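Local coordinates for protein glycerol-3-phosphate dehydrogenase [NAD(+)] (Dunaliella salina, PDB 6IUY) that probably interconverts sn-glycerol 3-phosphate and dihydroxyacetone phosphate with NAD, and carries a haloacid dehalogenase-like phosphatase domain that binds magnesium, at residues A[499-504]-A[582-587]; A[494-499]-A[509-514]; A[567-572]-A[593-598]. All blocks are in the same frame, centred on the assembly; numbering follows the deposited sequence.

Interaction 1 (A[499-504]-A[582-587]); sequences CKFISP and LEFPLF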
# COMPACT_ATOMS: atom_id res chain seq x y z
N CYS A 499 13.30 2.50 -2.33
CA CYS A 499 13.30 1.04 -2.34
C CYS A 499 13.57 0.49 -3.73
O CYS A 499 14.25 -0.52 -3.90
CB CYS A 499 11.98 0.48 -1.84
SG CYS A 499 11.92 0.32 -0.07
N LYS A 500 13.01 1.17 -4.73
CA LYS A 500 13.20 0.73 -6.10
C LYS A 500 14.59 1.12 -6.60
O LYS A 500 15.21 0.36 -7.35
CB LYS A 500 12.08 1.29 -6.98
CG LYS A 500 10.69 0.77 -6.56
CD LYS A 500 9.59 1.20 -7.52
CE LYS A 500 8.21 0.78 -7.02
NZ LYS A 500 7.16 1.61 -7.68
N PHE A 501 15.12 2.26 -6.17
CA PHE A 501 16.48 2.64 -6.56
C PHE A 501 17.55 1.70 -6.04
O PHE A 501 18.64 1.64 -6.59
CB PHE A 501 16.83 4.05 -6.09
CG PHE A 501 16.39 5.13 -7.02
CD1 PHE A 501 15.29 4.95 -7.84
CD2 PHE A 501 17.09 6.32 -7.09
CE1 PHE A 501 14.88 5.95 -8.70
CE2 PHE A 501 16.68 7.33 -7.95
CZ PHE A 501 15.58 7.14 -8.74
N ILE A 502 17.26 0.99 -4.95
CA ILE A 502 18.32 0.25 -4.26
C ILE A 502 18.09 -1.24 -4.25
O ILE A 502 19.05 -2.01 -4.40
CB ILE A 502 18.47 0.78 -2.82
CG1 ILE A 502 19.56 1.85 -2.82
CG2 ILE A 502 18.80 -0.35 -1.87
CD1 ILE A 502 19.59 2.64 -1.58
N SER A 503 16.84 -1.67 -4.11
CA SER A 503 16.51 -3.08 -4.23
C SER A 503 15.22 -3.26 -5.04
O SER A 503 14.12 -3.27 -4.47
CB SER A 503 16.38 -3.73 -2.85
OG SER A 503 15.63 -2.92 -1.96
N PRO A 504 15.36 -3.40 -6.37
CA PRO A 504 14.20 -3.41 -7.27
C PRO A 504 13.32 -4.64 -7.09
O PRO A 504 12.17 -4.65 -7.55
CB PRO A 504 14.83 -3.38 -8.67
CG PRO A 504 16.22 -2.84 -8.46
CD PRO A 504 16.63 -3.39 -7.11
N LEU A 582 17.85 15.66 -5.84
CA LEU A 582 16.58 16.12 -6.40
C LEU A 582 15.62 14.98 -6.72
O LEU A 582 14.43 15.21 -6.94
CB LEU A 582 16.81 16.97 -7.65
CG LEU A 582 17.83 18.09 -7.47
CD1 LEU A 582 17.66 19.15 -8.56
CD2 LEU A 582 17.71 18.69 -6.09
N GLU A 583 16.11 13.75 -6.75
CA GLU A 583 15.21 12.62 -6.95
C GLU A 583 14.31 12.44 -5.74
O GLU A 583 13.25 11.82 -5.84
CB GLU A 583 15.99 11.33 -7.21
CG GLU A 583 16.81 11.36 -8.49
CD GLU A 583 15.96 11.55 -9.71
OE1 GLU A 583 14.97 10.81 -9.87
OE2 GLU A 583 16.28 12.46 -10.51
N PHE A 584 14.72 12.96 -4.60
CA PHE A 584 13.97 12.75 -3.38
C PHE A 584 13.84 14.08 -2.68
O PHE A 584 14.52 14.35 -1.70
CB PHE A 584 14.65 11.70 -2.48
CG PHE A 584 14.78 10.33 -3.13
CD1 PHE A 584 15.92 9.98 -3.85
CD2 PHE A 584 13.78 9.38 -2.99
CE1 PHE A 584 16.05 8.72 -4.44
CE2 PHE A 584 13.90 8.12 -3.58
CZ PHE A 584 15.04 7.79 -4.30
N PRO A 585 12.96 14.94 -3.21
CA PRO A 585 12.89 16.31 -2.70
C PRO A 585 12.48 16.38 -1.23
O PRO A 585 13.05 17.20 -0.53
CB PRO A 585 11.83 16.97 -3.61
CG PRO A 585 11.04 15.83 -4.16
CD PRO A 585 12.02 14.69 -4.31
N LEU A 586 11.55 15.56 -0.75
CA LEU A 586 11.13 15.73 0.63
C LEU A 586 12.24 15.28 1.59
O LEU A 586 12.51 15.97 2.57
CB LEU A 586 9.83 14.97 0.93
CG LEU A 586 9.34 15.05 2.40
CD1 LEU A 586 8.94 16.47 2.81
CD2 LEU A 586 8.18 14.10 2.62
N PHE A 587 12.86 14.14 1.30
CA PHE A 587 13.99 13.66 2.11
C PHE A 587 15.04 14.77 2.20
O PHE A 587 15.61 15.03 3.25
CB PHE A 587 14.63 12.40 1.51
CG PHE A 587 13.82 11.15 1.70
CD1 PHE A 587 12.63 11.17 2.41
CD2 PHE A 587 14.25 9.95 1.17
CE1 PHE A 587 11.90 10.00 2.59
CE2 PHE A 587 13.53 8.79 1.34
CZ PHE A 587 12.35 8.81 2.05
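Phe-501, in the last turn of helix 481-502, faces the turn that leads into helix 585-594, with the CA atoms of Phe-501 and Glu-583 10.1 Å apart, so side chains alone bridge the two backbones. The contact is an edge-to-face (T-shaped) aromatic pair within the helical C-terminal domain of the NAD-dependent glycerol-3-phosphate dehydrogenase family. Phe-584, at the N-cap position of helix 585-594, presents its ring edge to the face of Phe-501; the centroids lie 5.2 Å apart and the planes meet at 78°. The approach is off-centre: CZ of Phe-584 stands above the rim of the Phe-501 ring, and the shortest contact, 3.7 Å, joins CE1 of Phe-584 to CD2 of Phe-501. In Phe-584 CG lies anti to the carbonyl carbon (chi1 -61°), which carries the ring across to Phe-501. Trp-580 meets Phe-501 in a second edge-to-face pair, while Lys-497 makes a cation-pi contact with Phe-584. Glu-583 brings a charged group to the ring edge. Its chain bends at chi2, passing CB and CG by CE2 of Phe-501, and its carboxylate is turned only 20° from the ring plane. The carboxylate is also held by a salt bridge from OE1 to Lys-497, and that same OE1 sits at the ring edge, 3.9 Å from CZ of Phe-501.

Interaction 2 (A[494-499]-A[509-514]); sequences EMRKFC and DTFFES
The ring of Phe-511 has Arg-496 over one face and Cys-499 at its edge. This buried contact joins helix 481-502 to the loop before helix 514-526, in the helical C-terminal domain of the dehydrogenase. On the face, CG of Arg-496 makes a CH-pi contact, 4.0 Å from the centroid of the Phe-511 ring and 20° off its normal, displaced a little toward the rim. The packing reaches the helix backbone as well, since CA of Arg-496 lies 3.6 Å from CZ of Phe-511. At the edge, CB of Cys-499 comes in the ring plane, and SG of Cys-499 makes a sulfur-aromatic contact 5.2 Å from the Phe-511 centroid. The backbone C of Met-495 also approaches CE1 of Phe-511, obliquely.

In Arg-496 CG is anti to the backbone N (chi1 -158°) and the chain runs extended to NE; its aliphatic part thus crosses Phe-511 at about a right angle, while the chain beyond CG climbs away from the face, the guanidinium plane 81° from the ring plane. That charged end is used at the dimer interface: NH2 forms salt bridges with Asp-508 of its own chain and Asp-509 of the second subunit, and Arg-496 packs on Phe-512 of that subunit. Toward the substrate site, the Met-495 side chain lies about 4 Å (nearest atoms) from that of Lys-464, which binds dihydroxyacetone phosphate. The sulfur of Cys-499 stays beside the aromatic rim, with SG 4.0 Å from CZ of Phe-511.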
# COMPACT_ATOMS: atom_id res chain seq x y z
N GLU A 494 8.33 8.55 -1.67
CA GLU A 494 9.79 8.55 -1.75
C GLU A 494 10.41 7.31 -1.08
O GLU A 494 11.46 6.86 -1.50
CB GLU A 494 10.37 9.81 -1.14
CG GLU A 494 10.09 11.05 -1.93
CD GLU A 494 10.86 12.21 -1.39
OE1 GLU A 494 10.43 13.37 -1.61
OE2 GLU A 494 11.90 11.96 -0.73
N MET A 495 9.77 6.78 -0.05
CA MET A 495 10.19 5.50 0.51
C MET A 495 10.17 4.46 -0.60
O MET A 495 11.17 3.77 -0.86
CB MET A 495 9.27 5.08 1.67
CG MET A 495 9.49 5.88 2.95
SD MET A 495 8.15 5.70 4.16
CE MET A 495 8.14 3.93 4.51
N ARG A 496 9.01 4.37 -1.25
CA ARG A 496 8.75 3.54 -2.42
C ARG A 496 9.81 3.68 -3.50
O ARG A 496 10.32 2.69 -4.01
CB ARG A 496 7.38 3.91 -3.00
CG ARG A 496 6.76 2.82 -3.85
CD ARG A 496 5.31 3.11 -4.13
NE ARG A 496 4.78 2.26 -5.19
CZ ARG A 496 4.42 2.70 -6.40
NH1 ARG A 496 4.53 3.99 -6.69
NH2 ARG A 496 3.93 1.85 -7.30
N LYS A 497 10.14 4.92 -3.85
CA LYS A 497 11.12 5.21 -4.89
C LYS A 497 12.54 4.78 -4.49
O LYS A 497 13.27 4.17 -5.27
CB LYS A 497 11.09 6.70 -5.20
CG LYS A 497 11.81 7.12 -6.45
CD LYS A 497 11.91 8.64 -6.52
CE LYS A 497 12.27 9.08 -7.93
NZ LYS A 497 12.70 10.51 -8.02
N PHE A 498 12.93 5.10 -3.27
CA PHE A 498 14.23 4.71 -2.76
C PHE A 498 14.36 3.18 -2.73
O PHE A 498 15.41 2.62 -3.05
CB PHE A 498 14.44 5.30 -1.37
CG PHE A 498 15.85 5.24 -0.88
CD1 PHE A 498 16.75 6.21 -1.21
CD2 PHE A 498 16.26 4.20 -0.05
CE1 PHE A 498 18.03 6.16 -0.76
CE2 PHE A 498 17.55 4.14 0.41
CZ PHE A 498 18.44 5.13 0.05
N CYS A 499 13.30 2.50 -2.33
CA CYS A 499 13.30 1.04 -2.34
C CYS A 499 13.57 0.49 -3.73
O CYS A 499 14.25 -0.52 -3.90
CB CYS A 499 11.98 0.48 -1.84
SG CYS A 499 11.92 0.32 -0.07
N ASP A 509 3.17 -4.62 -2.97
CA ASP A 509 2.36 -5.18 -1.90
C ASP A 509 2.92 -4.84 -0.52
O ASP A 509 2.17 -4.65 0.45
CB ASP A 509 2.25 -6.69 -2.04
CG ASP A 509 1.21 -7.13 -3.06
OD1 ASP A 509 0.13 -6.51 -3.12
OD2 ASP A 509 1.48 -8.10 -3.80
N THR A 510 4.24 -4.74 -0.44
CA THR A 510 4.92 -4.60 0.85
C THR A 510 4.57 -3.27 1.53
O THR A 510 4.49 -3.19 2.74
CB THR A 510 6.47 -4.72 0.66
OG1 THR A 510 6.79 -6.04 0.19
CG2 THR A 510 7.20 -4.47 1.96
N PHE A 511 4.31 -2.24 0.74
CA PHE A 511 4.03 -0.93 1.31
C PHE A 511 2.65 -0.88 1.94
O PHE A 511 2.39 -0.02 2.77
CB PHE A 511 4.18 0.14 0.24
CG PHE A 511 5.54 0.17 -0.35
CD1 PHE A 511 6.57 0.82 0.31
CD2 PHE A 511 5.82 -0.50 -1.53
CE1 PHE A 511 7.85 0.84 -0.22
CE2 PHE A 511 7.09 -0.49 -2.07
CZ PHE A 511 8.11 0.17 -1.40
N PHE A 512 1.80 -1.84 1.59
CA PHE A 512 0.45 -1.92 2.13
C PHE A 512 0.36 -2.75 3.39
O PHE A 512 -0.67 -2.78 4.05
CB PHE A 512 -0.51 -2.50 1.07
CG PHE A 512 -0.69 -1.59 -0.11
CD1 PHE A 512 -1.57 -0.54 -0.06
CD2 PHE A 512 0.06 -1.77 -1.26
CE1 PHE A 512 -1.73 0.31 -1.14
CE2 PHE A 512 -0.09 -0.91 -2.34
CZ PHE A 512 -0.98 0.13 -2.28
N GLU A 513 1.44 -3.44 3.74
CA GLU A 513 1.46 -4.24 4.95
C GLU A 513 1.83 -3.38 6.16
O GLU A 513 2.18 -2.21 6.03
CB GLU A 513 2.44 -5.41 4.83
CG GLU A 513 2.25 -6.30 3.61
CD GLU A 513 1.12 -7.33 3.77
OE1 GLU A 513 0.95 -8.15 2.85
OE2 GLU A 513 0.42 -7.33 4.81
N SER A 514 1.78 -3.98 7.33
CA SER A 514 2.01 -3.25 8.56
C SER A 514 3.35 -2.51 8.59
O SER A 514 3.45 -1.45 9.19
CB SER A 514 1.91 -4.20 9.76
OG SER A 514 2.10 -3.47 10.97

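Interaction 3 (A[567-572]-A[593-598]); sequences TSDEVQ and IIHGEV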
# COMPACT_ATOMS: atom_id res chain seq x y z
N THR A 567 18.90 8.80 10.75
CA THR A 567 18.52 8.15 9.50
C THR A 567 18.47 9.19 8.37
O THR A 567 18.84 8.89 7.25
CB THR A 567 17.16 7.43 9.62
OG1 THR A 567 17.17 6.59 10.79
CG2 THR A 567 16.86 6.59 8.38
N SER A 568 18.01 10.40 8.68
CA SER A 568 18.01 11.47 7.67
C SER A 568 19.42 11.70 7.12
O SER A 568 19.61 11.78 5.90
CB SER A 568 17.47 12.78 8.27
OG SER A 568 17.33 13.79 7.28
N ASP A 569 20.39 11.81 8.02
CA ASP A 569 21.78 12.03 7.61
C ASP A 569 22.32 10.84 6.84
O ASP A 569 23.00 11.01 5.84
CB ASP A 569 22.69 12.33 8.82
CG ASP A 569 22.38 13.66 9.50
OD1 ASP A 569 21.65 14.49 8.91
OD2 ASP A 569 22.88 13.89 10.62
N GLU A 570 22.02 9.63 7.29
CA GLU A 570 22.54 8.46 6.59
C GLU A 570 22.08 8.46 5.13
O GLU A 570 22.89 8.32 4.21
CB GLU A 570 22.13 7.17 7.29
CG GLU A 570 22.80 7.00 8.67
CD GLU A 570 21.89 6.34 9.71
OE1 GLU A 570 20.86 5.72 9.32
OE2 GLU A 570 22.20 6.46 10.92
N VAL A 571 20.79 8.64 4.91
CA VAL A 571 20.22 8.69 3.57
C VAL A 571 20.74 9.89 2.77
O VAL A 571 20.99 9.78 1.56
CB VAL A 571 18.68 8.75 3.62
CG1 VAL A 571 18.09 9.11 2.24
CG2 VAL A 571 18.16 7.44 4.11
N GLN A 572 20.92 11.04 3.42
CA GLN A 572 21.40 12.20 2.68
C GLN A 572 22.81 11.97 2.17
O GLN A 572 23.15 12.39 1.06
CB GLN A 572 21.35 13.47 3.52
CG GLN A 572 21.31 14.73 2.66
CD GLN A 572 20.10 14.75 1.75
OE1 GLN A 572 19.07 14.17 2.07
NE2 GLN A 572 20.23 15.39 0.59
N ILE A 593 16.54 21.24 6.42
CA ILE A 593 15.86 21.93 7.53
C ILE A 593 16.51 21.60 8.87
O ILE A 593 16.82 22.48 9.66
CB ILE A 593 14.36 21.57 7.59
CG1 ILE A 593 13.63 22.19 6.40
CG2 ILE A 593 13.72 22.03 8.91
CD1 ILE A 593 12.23 21.74 6.26
N ILE A 594 16.68 20.30 9.13
CA ILE A 594 17.46 19.87 10.27
C ILE A 594 18.78 20.63 10.38
O ILE A 594 19.16 21.07 11.46
CB ILE A 594 17.79 18.38 10.19
CG1 ILE A 594 16.53 17.55 10.46
CG2 ILE A 594 18.93 18.05 11.18
CD1 ILE A 594 16.57 16.20 9.79
N HIS A 595 19.48 20.79 9.26
CA HIS A 595 20.81 21.38 9.33
C HIS A 595 20.82 22.88 9.05
O HIS A 595 21.88 23.49 9.02
CB HIS A 595 21.74 20.63 8.39
CG HIS A 595 22.06 19.26 8.88
ND1 HIS A 595 22.78 19.04 10.03
CD2 HIS A 595 21.71 18.03 8.41
CE1 HIS A 595 22.87 17.74 10.25
NE2 HIS A 595 22.24 17.10 9.28
N GLY A 596 19.64 23.47 8.89
CA GLY A 596 19.50 24.92 8.95
C GLY A 596 19.78 25.65 7.65
O GLY A 596 20.09 26.83 7.67
N GLU A 597 19.67 24.95 6.53
CA GLU A 597 19.86 25.61 5.25
C GLU A 597 18.53 26.11 4.72
O GLU A 597 18.47 27.09 3.98
CB GLU A 597 20.51 24.68 4.22
CG GLU A 597 21.86 24.12 4.63
CD GLU A 597 22.42 23.22 3.55
OE1 GLU A 597 21.83 23.19 2.45
OE2 GLU A 597 23.44 22.55 3.80
N VAL A 598 17.46 25.43 5.11
CA VAL A 598 16.11 25.81 4.71
C VAL A 598 15.32 26.05 5.99
O VAL A 598 15.52 25.35 6.98
CB VAL A 598 15.45 24.72 3.84
CG1 VAL A 598 13.97 25.01 3.60
CG2 VAL A 598 16.19 24.61 2.52
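A histidine-carboxylate hydrogen bond joins His-595 to Asp-569: NE2 of His-595 donates to OD1 of Asp-569 across 2.7 Å, nearly straight at 167°. It ties helix 564-577 to the C-terminal end of helix 585-594, within the helical C-terminal domain of the dehydrogenase. The acceptor OD1 lies almost in the imidazole plane, whereas the ring nitrogen reaches the carboxylate on its syn side but 30° out of the carboxylate plane. The two side chains come from opposite directions, and their flat groups are only moderately tilted against each other. CG2 of Ile-594 lies 3.8 Å above the plane of the His-595 ring, over the ring centre. Beside the hydrogen bond, CD1 of Ile-594 packs 3.6 Å from OG of Ser-568 and also meets its CB. Ser-568 has OG anti to its own nitrogen (chi1 -174°), which turns the hydroxyl toward the neighbouring helix.

In the next shell, Asn-591 of helix 585-594 bridges the two neighbouring residues of helix 564-577. Its ND2 hydrogen-bonds both Ser-568 OG and Asp-569 OD1, and OD1 thereby takes two bonds from the same helix region. Replacing Asp-569 by an alanine would probably leave His-595 NE2 without its carboxylate mate and the imidazole less restrained in its rotation, while Asn-591 would lose one of its acceptors.

Further out, helix 585-594 ends in a Schellman motif at Gly-596, whose positive phi lets the chain turn away just after His-595; the amide N of Gly-596 bonds back to the carbonyl O of Ile-593 at 3.1 Å.

Overall arrangement
All three contacts lie in the helical C-terminal domain of the dehydrogenase, on the same side of the chain's centre. Interactions 1 and 2 share helix 481-502 and Cys-499, with centres 11 Å apart. The centres of interactions 1 and 3 are 15 Å apart; both use helix 585-594. Interaction 2 is closed by a short connection and precedes interaction 3, 21 Å away, while interaction 1 alternates with both along the chain. Direct contacts link them: Glu-494 accepts a hydrogen bond from the amide of Leu-586, and Phe-498 packs on Val-571. Together the contacts join helices 481-502, 564-577 and 585-594 within the domain, running from the dimer interface at interaction 2 to the end of helix 585-594.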